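Local coordinates for protein tripeptidase (Staphylococcus aureus subsp. aureus, PDB 3RZA) that probably removes N-terminal residues from tripeptides, as a metal-dependent aminopeptidase of the M20 peptidase family with zinc and calcium bound, at residues E65-K68 with A74-L77; A67-L72 with A169-S174; T45-L50 with V61-A66. All coordinates share one frame; numbering follows the deposited sequence.

Contact 1. Residues E65-K68 with A74-L77. With CA (calcium ion), chain E.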
loop_
_atom_site.group_PDB
_atom_site.type_symbol
_atom_site.label_atom_id
_atom_site.label_comp_id
_atom_site.label_asym_id
_atom_site.label_seq_id
_atom_site.Cartn_x
_atom_site.Cartn_y
_atom_site.Cartn_z
ATOM N N GLU A 65 23.135 14.097 27.296
ATOM C CA GLU A 65 21.707 14.422 27.391
ATOM C C GLU A 65 20.903 13.891 26.193
ATOM O O GLU A 65 19.932 14.525 25.749
ATOM C CB GLU A 65 21.536 15.941 27.539
ATOM C CG GLU A 65 22.291 16.539 28.735
ATOM C CD GLU A 65 21.955 18.024 28.996
ATOM O OE1 GLU A 65 21.029 18.566 28.358
ATOM O OE2 GLU A 65 22.629 18.648 29.855
ATOM N N ALA A 66 21.275 12.700 25.719
ATOM C CA ALA A 66 20.571 12.029 24.613
ATOM C C ALA A 66 19.109 11.686 24.940
ATOM O O ALA A 66 18.280 11.707 24.056
ATOM C CB ALA A 66 21.316 10.773 24.205
ATOM N N ALA A 67 18.803 11.397 26.211
ATOM C CA ALA A 67 17.422 11.078 26.646
ATOM C C ALA A 67 16.367 12.146 26.294
ATOM O O ALA A 67 15.194 11.808 26.138
ATOM C CB ALA A 67 17.378 10.753 28.183
ATOM N N LYS A 68 16.783 13.412 26.166
ATOM C CA LYS A 68 15.898 14.505 25.688
ATOM C C LYS A 68 15.317 14.307 24.277
ATOM O O LYS A 68 14.268 14.862 23.969
ATOM C CB LYS A 68 16.645 15.852 25.714
ATOM C CG LYS A 68 16.917 16.408 27.120
ATOM C CD LYS A 68 17.537 17.806 27.054
ATOM C CE LYS A 68 16.494 18.900 26.788
ATOM N NZ LYS A 68 17.121 20.249 26.580
ATOM N N ALA A 74 17.108 6.899 27.058
ATOM C CA ALA A 74 18.181 7.095 28.029
ATOM C C ALA A 74 19.354 7.839 27.405
ATOM O O ALA A 74 19.455 7.963 26.177
ATOM C CB ALA A 74 18.650 5.731 28.639
ATOM N N ASN A 75 20.223 8.348 28.273
ATOM C CA ASN A 75 21.459 9.014 27.856
ATOM C C ASN A 75 22.482 7.989 27.431
ATOM O O ASN A 75 22.489 6.863 27.941
ATOM C CB ASN A 75 22.047 9.856 29.008
ATOM C CG ASN A 75 21.081 10.892 29.529
ATOM O OD1 ASN A 75 20.402 11.563 28.755
ATOM N ND2 ASN A 75 21.027 11.044 30.851
ATOM N N ASN A 76 23.397 8.400 26.555
ATOM C CA ASN A 76 24.605 7.609 26.279
ATOM C C ASN A 76 25.500 7.641 27.516
ATOM O O ASN A 76 25.414 8.575 28.298
ATOM C CB ASN A 76 25.402 8.157 25.095
ATOM C CG ASN A 76 24.580 8.295 23.828
ATOM O OD1 ASN A 76 24.071 7.318 23.294
ATOM N ND2 ASN A 76 24.489 9.514 23.319
ATOM N N LEU A 77 26.335 6.613 27.684
ATOM C CA LEU A 77 27.326 6.539 28.778
ATOM C C LEU A 77 28.719 6.619 28.160
ATOM O O LEU A 77 28.982 5.930 27.180
ATOM C CB LEU A 77 27.190 5.220 29.525
ATOM C CG LEU A 77 25.846 4.902 30.170
ATOM C CD1 LEU A 77 25.780 3.466 30.658
ATOM C CD2 LEU A 77 25.578 5.875 31.313
HETATM CA CA CA E . 13.277 10.630 25.453
HETATM O O HOH W 1 11.920 12.855 25.375
HETATM O O HOH W 2 11.591 9.442 24.407
HETATM O O HOH W 3 12.985 10.243 27.958
#
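The flat amide of N75 sets its oxygen over the start of a short 3-10 segment, bonded to A67 N and close to A66 N without a bond, while the amide of N76 brings its nitrogen to the A66 methyl. At the carbonyl corner of the N75 amide, OD1 accepts the backbone N-H of A67, with 3.0 Å from A67 N to N75 OD1. The donor lies 23° off the carbonyl plane and the N-H points fairly straight at the oxygen, at 157°. The methyl of A67 crowds the same oxygen, its CB standing 3.2 Å from N75 OD1. Turned anti to the carbonyl carbon (chi1 -57°), CG of N75 sits beside its own backbone N, which carries the amide across to the backbone N of A67. At the other corner, ND2 of N75 donates to the carboxylate of E63, so both polar ends of this amide are used and its flip is settled. The 3-10 segment runs from A66 to K68, and 65-68 forms with 74-77 the two arms of the loop that connects the antiparallel strands 60-63 and 77-81. The arms come closest at A67 and A74, whose CA atoms are 4.3 Å apart. From the next amide, ND2 of N76 touches the A66 methyl, 3.5 Å from A66 CB, while giving its hydrogens to D64 and to the carbonyl of G168; OD1 of N76 accepts from the backbone of V160. Within the 3-10 turn, the carbonyl oxygen of A67 binds the calcium ion, 2.4 Å from A67 O to the metal.

Contact 2. Residues A67-L72 with A169-S174. With CA (calcium ion), chain E.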
loop_
_atom_site.group_PDB
_atom_site.type_symbol
_atom_site.label_atom_id
_atom_site.label_comp_id
_atom_site.label_asym_id
_atom_site.label_seq_id
_atom_site.Cartn_x
_atom_site.Cartn_y
_atom_site.Cartn_z
ATOM N N ALA A 67 18.803 11.397 26.211
ATOM C CA ALA A 67 17.422 11.078 26.646
ATOM C C ALA A 67 16.367 12.146 26.294
ATOM O O ALA A 67 15.194 11.808 26.138
ATOM C CB ALA A 67 17.378 10.753 28.183
ATOM N N LYS A 68 16.783 13.412 26.166
ATOM C CA LYS A 68 15.898 14.505 25.688
ATOM C C LYS A 68 15.317 14.307 24.277
ATOM O O LYS A 68 14.268 14.862 23.969
ATOM C CB LYS A 68 16.645 15.852 25.714
ATOM C CG LYS A 68 16.917 16.408 27.120
ATOM C CD LYS A 68 17.537 17.806 27.054
ATOM C CE LYS A 68 16.494 18.900 26.788
ATOM N NZ LYS A 68 17.121 20.249 26.580
ATOM N N HIS A 69 16.030 13.569 23.427
ATOM C CA HIS A 69 15.550 13.228 22.110
ATOM C C HIS A 69 14.323 12.315 22.262
ATOM O O HIS A 69 14.386 11.344 23.001
ATOM C CB HIS A 69 16.650 12.514 21.311
ATOM C CG HIS A 69 16.358 12.400 19.852
ATOM N ND1 HIS A 69 15.413 11.532 19.348
ATOM C CD2 HIS A 69 16.869 13.064 18.784
ATOM C CE1 HIS A 69 15.348 11.672 18.036
ATOM N NE2 HIS A 69 16.233 12.582 17.669
ATOM N N PRO A 70 13.197 12.641 21.582
ATOM C CA PRO A 70 11.958 11.914 21.853
ATOM C C PRO A 70 11.911 10.460 21.357
ATOM O O PRO A 70 11.022 9.730 21.761
ATOM C CB PRO A 70 10.911 12.756 21.120
ATOM C CG PRO A 70 11.640 13.269 19.942
ATOM C CD PRO A 70 13.001 13.626 20.493
ATOM N N LYS A 71 12.813 10.071 20.455
ATOM C CA LYS A 71 13.025 8.644 20.068
ATOM C C LYS A 71 14.071 7.854 20.919
ATOM O O LYS A 71 14.367 6.703 20.584
ATOM C CB LYS A 71 13.428 8.570 18.572
ATOM C CG LYS A 71 12.433 9.280 17.610
ATOM N N LEU A 72 14.601 8.448 22.007
ATOM C CA LEU A 72 15.635 7.807 22.857
ATOM C C LEU A 72 15.180 7.790 24.326
ATOM O O LEU A 72 14.742 8.809 24.853
ATOM C CB LEU A 72 16.961 8.554 22.765
ATOM C CG LEU A 72 17.626 8.742 21.393
ATOM C CD1 LEU A 72 18.861 9.634 21.559
ATOM C CD2 LEU A 72 18.013 7.424 20.808
ATOM N N ALA A 169 24.438 7.986 18.903
ATOM C CA ALA A 169 25.723 8.494 18.358
ATOM C C ALA A 169 25.620 9.947 17.805
ATOM O O ALA A 169 26.536 10.763 18.012
ATOM C CB ALA A 169 26.267 7.549 17.274
ATOM N N LYS A 170 24.501 10.250 17.137
ATOM C CA LYS A 170 24.219 11.612 16.609
ATOM C C LYS A 170 23.951 12.663 17.672
ATOM O O LYS A 170 24.142 13.850 17.419
ATOM C CB LYS A 170 23.019 11.589 15.646
ATOM C CG LYS A 170 23.338 10.989 14.299
ATOM C CD LYS A 170 22.095 10.721 13.466
ATOM C CE LYS A 170 22.485 10.154 12.097
ATOM N NZ LYS A 170 21.336 9.582 11.394
ATOM N N GLU A 171 23.444 12.233 18.828
ATOM C CA GLU A 171 23.216 13.121 19.993
ATOM C C GLU A 171 24.382 13.130 20.979
ATOM O O GLU A 171 24.346 13.872 21.960
ATOM C CB GLU A 171 21.927 12.695 20.714
ATOM C CG GLU A 171 20.654 12.878 19.875
ATOM C CD GLU A 171 20.272 14.343 19.690
ATOM O OE1 GLU A 171 20.104 15.038 20.710
ATOM O OE2 GLU A 171 20.135 14.790 18.534
ATOM N N LEU A 172 25.410 12.322 20.714
ATOM C CA LEU A 172 26.578 12.216 21.583
ATOM C C LEU A 172 27.298 13.570 21.777
ATOM O O LEU A 172 27.586 14.282 20.806
ATOM C CB LEU A 172 27.556 11.171 21.021
ATOM C CG LEU A 172 28.588 10.497 21.901
ATOM C CD1 LEU A 172 27.937 9.752 23.064
ATOM C CD2 LEU A 172 29.368 9.532 21.025
ATOM N N ASN A 173 27.502 13.953 23.037
ATOM C CA ASN A 173 28.366 15.076 23.364
ATOM C C ASN A 173 29.824 14.681 23.088
ATOM O O ASN A 173 30.441 13.995 23.887
ATOM C CB ASN A 173 28.169 15.489 24.821
ATOM C CG ASN A 173 28.925 16.750 25.189
ATOM O OD1 ASN A 173 29.658 17.345 24.380
ATOM N ND2 ASN A 173 28.734 17.182 26.428
ATOM N N SER A 174 30.372 15.170 21.976
ATOM C CA SER A 174 31.731 14.823 21.558
ATOM C C SER A 174 32.832 15.375 22.462
ATOM O O SER A 174 33.952 14.909 22.398
ATOM C CB SER A 174 31.982 15.286 20.110
ATOM O OG SER A 174 32.066 16.694 20.015
HETATM CA CA CA E . 13.277 10.630 25.453
HETATM O O HOH W 1 11.920 12.855 25.375
HETATM O O HOH W 2 11.591 9.442 24.407
HETATM O O HOH W 3 12.985 10.243 27.958
#
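A calcium-binding loop meets the C-terminal part of helix 167-171 here, through H69 and L72 on the loop and E171 near the end of the helix. The chain wraps round the ion so that three main-chain carbonyls face it: A67 O is one, L72 O lies 2.4 Å from the calcium ion, and H69 O completes the trio at a longer 2.8 Å. Three waters fill the rest of the shell. Between H69 and L72 the backbone makes a type I turn, closed by L72 N donating to H69 O, so that one carbonyl serves both the turn and the metal. On the outside of this loop the imidazole of H69 lies beside E171. Its CD2 is 3.7 Å from E171 OE2, which comes to the ring edge near its plane, and the ring and carboxylate planes are 60° apart. A bend at chi2 (-71°) folds the E171 carboxylate over toward the ring, while CG of the same side chain rests 4.1 Å from L72 CD1. This is van der Waals contact: H69 NE2 stays 4.6 Å from E171 OE2. The other ring nitrogen, H69 ND1, accepts the backbone N-H of K71 at 3.2 Å from K71 N, which helps hold the imidazole's rotation. I167, on the same helix, also touches the side chains of H69 and L72. The site is thus a calcium loop between strands 60-63 and 77-81, in which three carbonyls and three waters give six oxygen ligands, with no carboxylate among them.

Contact 3. Residues T45-L50 with V61-A66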
loop_
_atom_site.group_PDB
_atom_site.type_symbol
_atom_site.label_atom_id
_atom_site.label_comp_id
_atom_site.label_asym_id
_atom_site.label_seq_id
_atom_site.Cartn_x
_atom_site.Cartn_y
_atom_site.Cartn_z
ATOM N N THR A 45 15.657 1.097 31.260
ATOM C CA THR A 45 15.902 0.044 32.259
ATOM C C THR A 45 17.335 -0.491 32.216
ATOM O O THR A 45 17.979 -0.630 33.265
ATOM C CB THR A 45 14.917 -1.103 32.111
ATOM O OG1 THR A 45 13.608 -0.618 32.378
ATOM C CG2 THR A 45 15.216 -2.201 33.103
ATOM N N ILE A 46 17.826 -0.821 31.028
ATOM C CA ILE A 46 19.179 -1.387 30.913
ATOM C C ILE A 46 20.295 -0.345 31.220
ATOM O O ILE A 46 21.352 -0.708 31.774
ATOM C CB ILE A 46 19.415 -2.065 29.534
ATOM C CG1 ILE A 46 20.614 -3.009 29.611
ATOM C CG2 ILE A 46 19.592 -1.014 28.415
ATOM C CD1 ILE A 46 20.808 -3.816 28.375
ATOM N N GLN A 47 20.027 0.934 30.937
ATOM C CA GLN A 47 21.064 1.956 31.027
ATOM C C GLN A 47 21.667 2.138 32.413
ATOM O O GLN A 47 22.890 2.053 32.521
ATOM C CB GLN A 47 20.615 3.300 30.421
ATOM C CG GLN A 47 21.777 4.307 30.193
ATOM C CD GLN A 47 21.831 5.407 31.238
ATOM O OE1 GLN A 47 21.525 5.186 32.415
ATOM N NE2 GLN A 47 22.248 6.603 30.813
ATOM N N PRO A 48 20.831 2.380 33.471
ATOM C CA PRO A 48 21.401 2.425 34.842
ATOM C C PRO A 48 22.012 1.104 35.355
ATOM O O PRO A 48 22.891 1.148 36.209
ATOM C CB PRO A 48 20.192 2.829 35.732
ATOM C CG PRO A 48 19.126 3.237 34.818
ATOM C CD PRO A 48 19.370 2.587 33.507
ATOM N N ILE A 49 21.539 -0.046 34.866
ATOM C CA ILE A 49 22.166 -1.352 35.199
ATOM C C ILE A 49 23.596 -1.453 34.628
ATOM O O ILE A 49 24.526 -1.826 35.343
ATOM C CB ILE A 49 21.307 -2.548 34.723
ATOM C CG1 ILE A 49 19.966 -2.616 35.516
ATOM C CG2 ILE A 49 22.068 -3.824 34.886
ATOM C CD1 ILE A 49 18.918 -3.619 34.941
ATOM N N LEU A 50 23.771 -1.055 33.370
ATOM C CA LEU A 50 25.093 -0.990 32.759
ATOM C C LEU A 50 26.016 0.019 33.428
ATOM O O LEU A 50 27.178 -0.290 33.664
ATOM C CB LEU A 50 25.007 -0.687 31.259
ATOM C CG LEU A 50 24.551 -1.806 30.346
ATOM C CD1 LEU A 50 24.236 -1.237 28.993
ATOM C CD2 LEU A 50 25.602 -2.874 30.219
ATOM N N VAL A 61 32.219 7.307 35.124
ATOM C CA VAL A 61 31.142 7.268 34.124
ATOM C C VAL A 61 30.445 8.616 34.042
ATOM O O VAL A 61 30.003 9.126 35.049
ATOM C CB VAL A 61 30.130 6.160 34.453
ATOM C CG1 VAL A 61 28.945 6.212 33.489
ATOM C CG2 VAL A 61 30.820 4.809 34.367
ATOM N N LYS A 62 30.389 9.187 32.834
ATOM C CA LYS A 62 29.631 10.403 32.559
ATOM C C LYS A 62 28.530 10.081 31.568
ATOM O O LYS A 62 28.679 9.168 30.738
ATOM C CB LYS A 62 30.538 11.531 32.017
ATOM C CG LYS A 62 31.700 11.912 32.978
ATOM C CD LYS A 62 31.804 13.407 33.239
ATOM C CE LYS A 62 33.058 13.764 34.074
ATOM N NZ LYS A 62 32.981 13.317 35.497
ATOM N N GLU A 63 27.426 10.835 31.685
ATOM C CA GLU A 63 26.250 10.725 30.827
ATOM C C GLU A 63 26.122 12.027 30.061
ATOM O O GLU A 63 26.374 13.079 30.615
ATOM C CB GLU A 63 24.973 10.555 31.654
ATOM C CG GLU A 63 24.923 9.321 32.514
ATOM C CD GLU A 63 23.540 9.057 33.091
ATOM O OE1 GLU A 63 22.534 9.089 32.341
ATOM O OE2 GLU A 63 23.455 8.822 34.307
ATOM N N ASP A 64 25.667 11.949 28.817
ATOM C CA ASP A 64 25.303 13.152 28.043
ATOM C C ASP A 64 23.789 13.440 28.255
ATOM O O ASP A 64 23.232 13.041 29.292
ATOM C CB ASP A 64 25.745 12.986 26.566
ATOM C CG ASP A 64 25.009 11.884 25.828
ATOM O OD1 ASP A 64 23.995 11.340 26.311
ATOM O OD2 ASP A 64 25.481 11.543 24.750
ATOM N N GLU A 65 23.135 14.097 27.296
ATOM C CA GLU A 65 21.707 14.422 27.391
ATOM C C GLU A 65 20.903 13.891 26.193
ATOM O O GLU A 65 19.932 14.525 25.749
ATOM C CB GLU A 65 21.536 15.941 27.539
ATOM C CG GLU A 65 22.291 16.539 28.735
ATOM C CD GLU A 65 21.955 18.024 28.996
ATOM O OE1 GLU A 65 21.029 18.566 28.358
ATOM O OE2 GLU A 65 22.629 18.648 29.855
ATOM N N ALA A 66 21.275 12.700 25.719
ATOM C CA ALA A 66 20.571 12.029 24.613
ATOM C C ALA A 66 19.109 11.686 24.940
ATOM O O ALA A 66 18.280 11.707 24.056
ATOM C CB ALA A 66 21.316 10.773 24.205
HETATM O O HOH W 4 21.659 6.605 34.501
#
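Q47 and E63 meet through one direct hydrogen bond and one shared water. The amide nitrogen of Q47 donates to the glutamate, with 2.9 Å from Q47 NE2 to E63 OE1 and an almost straight N-H at 167°. The acceptor lies in the plane of the Q47 amide, whereas the donor arrives from above the carboxylate, 66° out of its plane; the two flat groups are accordingly turned steeply against each other. Water 4 adds a second path, donating to E63 OE2 at 2.9 Å and to Q47 OE1 at a distance short enough to be doubtful in detail, so the direct bond is the firmer link. In Q47 the first torsion sets CG opposite the main-chain nitrogen (chi1 -166°), and a bend at chi2 then directs the amide to the strand.

The next shell fixes both groups further. Q47 NE2 also donates to the backbone carbonyl of N75. On the glutamate, E63 OE2 forms a salt bridge with K51, one helical turn beyond Q47, so the probable negative charge of E63 is balanced by a lysine from the same helix as Q47. Just past E63, D64 makes an Asx turn in which D64 OD1 accepts from A66 N at 3.1 Å; it follows the strand and leads into the 3-10 segment at A66. Helix 46-56 lies alongside strand 60-63, which follows it in sequence and pairs antiparallel with strand 77-81; L77 of that second strand touches both Q47 and E63.

How the contacts relate
The three contacts show how a loop, 64-76, and the strand leading into it can be tied to their surroundings at several points. Contact 3 opens first along the chain, on helix 46-56 and strand 60-63; contacts 1 and 2 both start in the loop that leads on to strand 77-81, and contact 2 ends about a hundred residues later on helix 167-171. Centres of contacts 1 and 2 lie about 5 Å apart, those of 1 and 3 about 7 Å, and those of 2 and 3 about 12 Å, which puts contact 1 in the middle. Together they join the edge of the large mixed sheet, two helices and a calcium ion distinct from the one that shares D129 with the zinc ion.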